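Local atomic coordinates of beta-fructofuranosidase (Arthrobacter, PDB entry 3WPU), a protein that belongs to the levansucrase/invertase family of carbohydrate-active proteins, whose members are built around a five-bladed beta-propeller. Residues Ala17-Pro20 with Glu21-Phe24; Phe250-Pro253 with Ala254-Gly257; Thr353-His356 with Arg357-Ala361. One frame throughout, in Å; residues are numbered along the deposited sequence. Where two conformers were deposited one is given.

Contact 1 of 3, residues Ala17-Pro20 with Glu21-Phe24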
loop_
_atom_site.group_PDB
_atom_site.type_symbol
_atom_site.label_atom_id
_atom_site.label_comp_id
_atom_site.label_asym_id
_atom_site.label_seq_id
_atom_site.Cartn_x
_atom_site.Cartn_y
_atom_site.Cartn_z
ATOM N N ALA A 17 16.567 -10.479 -14.158
ATOM C CA ALA A 17 16.757 -10.504 -12.711
ATOM C C ALA A 17 18.203 -10.305 -12.325
ATOM O O ALA A 17 19.128 -10.742 -13.029
ATOM C CB ALA A 17 16.281 -11.832 -12.141
ATOM N N TYR A 18 18.386 -9.692 -11.164
ATOM C CA TYR A 18 19.676 -9.538 -10.527
ATOM C C TYR A 18 19.574 -10.103 -9.103
ATOM O O TYR A 18 18.473 -10.429 -8.627
ATOM C CB TYR A 18 20.065 -8.061 -10.493
ATOM C CG TYR A 18 20.211 -7.430 -11.858
ATOM C CD1 TYR A 18 21.468 -7.252 -12.426
ATOM C CD2 TYR A 18 19.108 -7.036 -12.592
ATOM C CE1 TYR A 18 21.612 -6.680 -13.678
ATOM C CE2 TYR A 18 19.241 -6.467 -13.848
ATOM C CZ TYR A 18 20.496 -6.293 -14.386
ATOM O OH TYR A 18 20.652 -5.742 -15.639
ATOM N N ALA A 19 20.718 -10.283 -8.440
ATOM C CA ALA A 19 20.726 -10.654 -7.021
ATOM C C ALA A 19 20.105 -9.542 -6.200
ATOM O O ALA A 19 20.291 -8.363 -6.509
ATOM C CB ALA A 19 22.127 -10.977 -6.520
ATOM N N PRO A 20 19.396 -9.913 -5.131
ATOM C CA PRO A 20 18.848 -8.852 -4.262
ATOM C C PRO A 20 19.904 -7.873 -3.769
ATOM O O PRO A 20 19.617 -6.686 -3.619
ATOM C CB PRO A 20 18.223 -9.650 -3.126
ATOM C CG PRO A 20 17.707 -10.838 -3.832
ATOM C CD PRO A 20 18.874 -11.227 -4.739
ATOM N N GLU A 21 21.141 -8.360 -3.582
ATOM C CA GLU A 21 22.255 -7.541 -3.083
ATOM C C GLU A 21 23.008 -6.737 -4.158
ATOM O O GLU A 21 23.881 -5.948 -3.821
ATOM C CB GLU A 21 23.263 -8.450 -2.337
ATOM C CG GLU A 21 22.664 -9.196 -1.161
ATOM C CD GLU A 21 21.890 -10.470 -1.546
ATOM O OE1 GLU A 21 21.765 -10.807 -2.745
ATOM O OE2 GLU A 21 21.354 -11.132 -0.637
ATOM N N ASP A 22 22.680 -6.943 -5.439
ATOM C CA ASP A 22 23.293 -6.235 -6.561
ATOM C C ASP A 22 22.880 -4.773 -6.611
ATOM O O ASP A 22 21.936 -4.373 -5.943
ATOM C CB ASP A 22 22.897 -6.887 -7.898
ATOM C CG ASP A 22 23.624 -8.208 -8.154
ATOM O OD1 ASP A 22 24.667 -8.468 -7.507
ATOM O OD2 ASP A 22 23.168 -8.994 -9.026
ATOM N N ASP A 23 23.614 -3.988 -7.385
ATOM C CA ASP A 23 23.431 -2.536 -7.412
ATOM C C ASP A 23 22.480 -2.025 -8.480
ATOM O O ASP A 23 22.195 -0.821 -8.526
ATOM C CB ASP A 23 24.801 -1.890 -7.527
ATOM C CG ASP A 23 25.613 -2.162 -6.320
ATOM O OD1 ASP A 23 26.409 -3.127 -6.327
ATOM O OD2 ASP A 23 25.379 -1.476 -5.329
ATOM N N PHE A 24 21.966 -2.913 -9.322
ATOM C CA PHE A 24 21.086 -2.483 -10.384
ATOM C C PHE A 24 19.796 -1.893 -9.840
ATOM O O PHE A 24 19.102 -2.532 -9.060
ATOM C CB PHE A 24 20.723 -3.652 -11.275
ATOM C CG PHE A 24 19.856 -3.256 -12.421
ATOM C CD1 PHE A 24 20.411 -2.828 -13.618
ATOM C CD2 PHE A 24 18.470 -3.265 -12.283
ATOM C CE1 PHE A 24 19.592 -2.469 -14.691
ATOM C CE2 PHE A 24 17.653 -2.873 -13.336
ATOM C CZ PHE A 24 18.215 -2.473 -14.540
#
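A19 and D22 close a type I beta turn over P20 and E21, bringing their CA atoms to 5.1 Å. The turn's own bond runs from D22 N to A19 O at 3.0 Å, and P20 takes the second position, where its ring holds phi close to the value that this position uses. D22 then reaches back with its side chain: OD2 accepts A19 N at 2.8 Å, over a rather bent N-H (143°) that meets the carboxylate from above its plane. With CG beside its own backbone N (chi1 -75°), D22 turns the carboxylate back against A19, so that residue is gripped at both N and O by the same partner. OD2 also passes the edge of the Y18 ring, near its plane, with the carboxylate turned almost at right angles to the ring.

Before and after the turn, Y18 and F24 form an offset stack, centroids 4.2 Å apart and planes only 6° from parallel. Y18 CE2 lies over the centre of the phenyl ring, while F24 CB sits 3.7 Å from the centroid of the Y18 ring, almost straight above it, as a CH-pi contact. The phenyl is displaced toward the CE2-CZ side of the phenol, and Y18 OH comes 3.6 Å from F24 CE1. E21 bends at its second torsion and lays OE1 3.5 Å from P20 CD; its OE2 makes a salt bridge with K312. R379 donates hydrogen bonds to the carbonyls of P20 and F24.

This is a proline-led type I turn, braced by an aspartate at its fourth position and an aromatic pair across it, in the surface loop that leads into strand 26-27, an outermost strand of its mixed sheet.

Contact 2 of 3, residues Phe250-Pro253 with Ala254-Gly257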
loop_
_atom_site.group_PDB
_atom_site.type_symbol
_atom_site.label_atom_id
_atom_site.label_comp_id
_atom_site.label_asym_id
_atom_site.label_seq_id
_atom_site.Cartn_x
_atom_site.Cartn_y
_atom_site.Cartn_z
ATOM N N PHE A 250 8.204 -9.646 3.165
ATOM C CA PHE A 250 7.788 -10.767 2.374
ATOM C C PHE A 250 8.961 -11.724 2.230
ATOM O O PHE A 250 10.100 -11.336 2.461
ATOM C CB PHE A 250 7.368 -10.342 0.964
ATOM C CG PHE A 250 8.421 -9.577 0.215
ATOM C CD1 PHE A 250 9.257 -10.218 -0.700
ATOM C CD2 PHE A 250 8.616 -8.201 0.435
ATOM C CE1 PHE A 250 10.214 -9.513 -1.396
ATOM C CE2 PHE A 250 9.575 -7.505 -0.257
ATOM C CZ PHE A 250 10.385 -8.156 -1.170
ATOM N N GLU A 251 8.625 -12.952 1.874
ATOM C CA GLU A 251 9.594 -13.894 1.356
ATOM C C GLU A 251 9.487 -13.919 -0.158
ATOM O O GLU A 251 8.392 -13.988 -0.728
ATOM C CB GLU A 251 9.312 -15.291 1.895
ATOM C CG GLU A 251 10.362 -16.325 1.502
ATOM C CD GLU A 251 9.980 -17.724 1.958
ATOM O OE1 GLU A 251 9.061 -18.315 1.371
ATOM O OE2 GLU A 251 10.640 -18.243 2.864
ATOM N N ASP A 252 10.644 -13.901 -0.805
ATOM C CA ASP A 252 10.772 -14.071 -2.236
ATOM C C ASP A 252 10.866 -15.573 -2.517
ATOM O O ASP A 252 11.748 -16.219 -1.959
ATOM C CB ASP A 252 12.046 -13.364 -2.674
ATOM C CG ASP A 252 12.328 -13.490 -4.155
ATOM O OD1 ASP A 252 11.458 -13.953 -4.924
ATOM O OD2 ASP A 252 13.449 -13.099 -4.511
ATOM N N PRO A 253 9.984 -16.118 -3.374
ATOM C CA PRO A 253 10.064 -17.555 -3.701
ATOM C C PRO A 253 11.455 -17.956 -4.217
ATOM O O PRO A 253 11.911 -19.106 -4.001
ATOM C CB PRO A 253 8.987 -17.737 -4.782
ATOM C CG PRO A 253 8.012 -16.630 -4.534
ATOM C CD PRO A 253 8.800 -15.487 -3.976
ATOM N N ALA A 254 12.147 -17.021 -4.858
ATOM C CA ALA A 254 13.500 -17.268 -5.383
ATOM C C ALA A 254 14.574 -17.271 -4.303
ATOM O O ALA A 254 15.724 -17.658 -4.573
ATOM C CB ALA A 254 13.846 -16.266 -6.470
ATOM N N HIS A 255 14.220 -16.849 -3.086
ATOM C CA HIS A 255 15.151 -16.807 -1.949
ATOM C C HIS A 255 14.476 -17.295 -0.673
ATOM O O HIS A 255 14.255 -16.525 0.277
ATOM C CB HIS A 255 15.742 -15.406 -1.783
ATOM C CG HIS A 255 16.482 -14.944 -2.988
ATOM N ND1 HIS A 255 15.896 -14.187 -3.979
ATOM C CD2 HIS A 255 17.736 -15.216 -3.417
ATOM C CE1 HIS A 255 16.772 -13.972 -4.940
ATOM N NE2 HIS A 255 17.893 -14.592 -4.624
ATOM N N PRO A 256 14.136 -18.597 -0.638
ATOM C CA PRO A 256 13.414 -19.133 0.504
ATOM C C PRO A 256 14.234 -18.974 1.779
ATOM O O PRO A 256 15.463 -19.103 1.752
ATOM C CB PRO A 256 13.184 -20.607 0.129
ATOM C CG PRO A 256 14.199 -20.903 -0.920
ATOM C CD PRO A 256 14.439 -19.628 -1.650
ATOM N N GLY A 257 13.552 -18.673 2.877
ATOM C CA GLY A 257 14.182 -18.568 4.176
ATOM C C GLY A 257 14.740 -17.199 4.522
ATOM O O GLY A 257 15.179 -16.990 5.652
HETATM O O HOH W 1 13.033 -14.200 0.532
#
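D252 lays its carboxylate alongside the imidazole of H255, both side chains pointing the same way. H255 ND1 donates to D252 OD2 at 2.7 Å, and the oxygen lies almost exactly in the ring plane. Seen from the acceptor, though, the donor stands above the carboxylate plane, and the two flat groups are turned 55° apart. The bond fixes the rotation of the ring, and a carboxylate this close would tend to favour a protonated imidazole. The second oxygen is used as well: A254 N donates to D252 OD1 at 3.1 Å, again from well above the plane. With CG anti to the backbone N (chi1 179°), D252 carries its carboxylate forward over the residues that follow, so this largely buried group has a donor for each oxygen.

The backbone turns here too. H255 N bonds to D252 O at 2.8 Å, closing a type I beta turn with P253 and A254 at its corners. One residue earlier, E251 stretches its chain out and receives G257 N on OE2 at 2.9 Å, along a nearly straight N-H (174°). G257 has a positive phi, which glycine adopts readily. Between these bonds sits water 1, accepting from D252 N at 2.8 Å and lying 2.6 Å from H255 O, to which it can donate. Around the turn, D252 and P253 touch F344 of strand 340-345, and H255 rests on F260.

The bond from A254 N to D252 OD1 makes an Asx turn, superimposed on the type I turn. Together they shape the connection between the antiparallel neighbours 245-250 and 260-266, a beta-hairpin at the margin of the mixed sheet, with a His-carboxylate pair on its flank.

Contact 3 of 3, residues Thr353-His356 with Arg357-Ala361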
loop_
_atom_site.group_PDB
_atom_site.type_symbol
_atom_site.label_atom_id
_atom_site.label_comp_id
_atom_site.label_asym_id
_atom_site.label_seq_id
_atom_site.Cartn_x
_atom_site.Cartn_y
_atom_site.Cartn_z
ATOM N N THR A 353 2.935 0.273 -6.742
ATOM C CA THR A 353 3.138 1.460 -5.939
ATOM C C THR A 353 1.996 2.415 -6.283
ATOM O O THR A 353 1.266 2.183 -7.245
ATOM C CB THR A 353 4.551 2.047 -6.182
ATOM O OG1 THR A 353 4.842 3.088 -5.236
ATOM C CG2 THR A 353 4.698 2.553 -7.610
ATOM N N ILE A 354 1.839 3.413 -5.444
ATOM C CA ILE A 354 0.764 4.405 -5.567
ATOM C C ILE A 354 1.368 5.779 -5.791
ATOM O O ILE A 354 2.358 6.111 -5.145
ATOM C CB ILE A 354 -0.052 4.438 -4.253
ATOM C CG1 ILE A 354 -0.283 3.006 -3.695
ATOM C CG2 ILE A 354 -1.342 5.198 -4.478
ATOM C CD1 ILE A 354 -0.955 2.047 -4.636
ATOM N N SER A 355 0.730 6.625 -6.626
ATOM C CA SER A 355 1.204 7.980 -6.837
ATOM C C SER A 355 0.045 8.935 -7.040
ATOM O O SER A 355 -1.031 8.520 -7.468
ATOM C CB SER A 355 2.119 8.058 -8.045
ATOM O OG SER A 355 2.989 9.156 -7.947
ATOM N N HIS A 356 0.311 10.200 -6.755
ATOM C CA HIS A 356 -0.654 11.285 -6.971
ATOM C C HIS A 356 -0.406 11.922 -8.333
ATOM O O HIS A 356 0.700 11.900 -8.854
ATOM C CB HIS A 356 -0.462 12.361 -5.927
ATOM C CG HIS A 356 -0.859 11.959 -4.538
ATOM N ND1 HIS A 356 -2.139 11.585 -4.197
ATOM C CD2 HIS A 356 -0.134 11.897 -3.399
ATOM C CE1 HIS A 356 -2.190 11.339 -2.900
ATOM N NE2 HIS A 356 -0.976 11.492 -2.401
ATOM N N ARG A 357 -1.425 12.565 -8.898
ATOM C CA ARG A 357 -1.244 13.272 -10.151
ATOM C C ARG A 357 -0.290 14.449 -9.977
ATOM O O ARG A 357 0.590 14.671 -10.824
ATOM C CB ARG A 357 -2.588 13.776 -10.682
ATOM C CG ARG A 357 -2.453 14.598 -11.945
ATOM C CD ARG A 357 -3.779 14.757 -12.682
ATOM N NE ARG A 357 -3.606 15.457 -13.953
ATOM C CZ ARG A 357 -4.601 16.005 -14.656
ATOM N NH1 ARG A 357 -5.860 15.927 -14.242
ATOM N NH2 ARG A 357 -4.337 16.633 -15.794
ATOM N N GLY A 358 -0.486 15.220 -8.904
ATOM C CA GLY A 358 0.332 16.428 -8.647
ATOM C C GLY A 358 1.818 16.219 -8.387
ATOM O O GLY A 358 2.599 17.167 -8.438
ATOM N N THR A 359 2.218 14.993 -8.082
ATOM C CA THR A 359 3.601 14.690 -7.812
ATOM C C THR A 359 4.388 14.353 -9.074
ATOM O O THR A 359 5.595 14.178 -8.995
ATOM C CB THR A 359 3.710 13.515 -6.827
ATOM O OG1 THR A 359 2.865 12.462 -7.277
ATOM C CG2 THR A 359 3.293 13.930 -5.446
ATOM N N PHE A 360 3.740 14.255 -10.234
ATOM C CA PHE A 360 4.468 14.096 -11.482
ATOM C C PHE A 360 5.318 15.319 -11.813
ATOM O O PHE A 360 4.897 16.458 -11.624
ATOM C CB PHE A 360 3.543 13.783 -12.673
ATOM C CG PHE A 360 3.099 12.342 -12.738
ATOM C CD1 PHE A 360 3.987 11.346 -13.160
ATOM C CD2 PHE A 360 1.797 11.968 -12.428
ATOM C CE1 PHE A 360 3.570 10.022 -13.240
ATOM C CE2 PHE A 360 1.383 10.642 -12.497
ATOM C CZ PHE A 360 2.287 9.659 -12.901
ATOM N N ALA A 361 6.511 15.063 -12.340
ATOM C CA ALA A 361 7.431 16.127 -12.728
ATOM C C ALA A 361 6.950 16.948 -13.911
ATOM O O ALA A 361 6.068 16.532 -14.686
ATOM C CB ALA A 361 8.766 15.522 -13.080
HETATM O O HOH W 2 2.504 10.324 -4.915
#
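H356 is where the chain leaves strand 348-355 and enters a turn over R357-T359, whose backbone angles are helical without the regular bonds; T359 comes back to H356, and F360 N bonds to R357 O at 3.2 Å. T359 does most of the work across this corner. Its OG1 donates to H356 O at 2.7 Å, approaching at a C=O...O angle of 118° from above the carbonyl plane. The hydroxyl lies between T359's own backbone N and carbonyl carbon (chi1 49°), which points it back to the strand end, while CG2 comes to the edge of the H356 ring and lies 4.1 Å from H356 CB.

Water 2 fills in beside this bond, accepting from H356 N at 2.9 Å and donating to T359 OG1 at 3.2 Å, so both the N-H and the C=O of H356 are tied to one hydroxyl, the first through water. The end of the F360 ring comes back to H356, with CD2 3.7 Å from H356 O. S355 OG, in the conformer given, is hydrogen-bonded to Q336 and T334.

The polar ends of H356 and R357 find their partners elsewhere in the fold. E368 takes H356 ND1 on one oxygen and R357 N on the other, and the H356 ring stacks on Y421. R357 runs out extended to a salt bridge with D365.

The arrangement is the turn at the end of strand 348-355, closed by a threonine hydroxyl on the carbonyl three residues earlier, opening the loop to the antiparallel neighbour 369-375; a glycerol about 6 Å from the H356 side chain may mark a pocket nearby.

How the contacts relate
Contacts 1 and 2 are surface turns on the same side of the chain's centre, and they touch: P20 CG packs 3.5 Å from H255 CE1. Their loops serve the two outermost strands, 26-27 and 245-250, of one mixed sheet. Both use an aspartate to brace a type I turn, from its last position in contact 1 and its first in contact 2; of the two, contact 1 alone adds an aromatic stack within its own segments. Contact 3 belongs to another sheet, with centres 26 Å from contact 1 and 30 Å from contact 2. It is more buried, and a neutral hydroxyl takes the aspartate's bracing place; R357 and H356 pair outside the segments, as E21 does in contact 1.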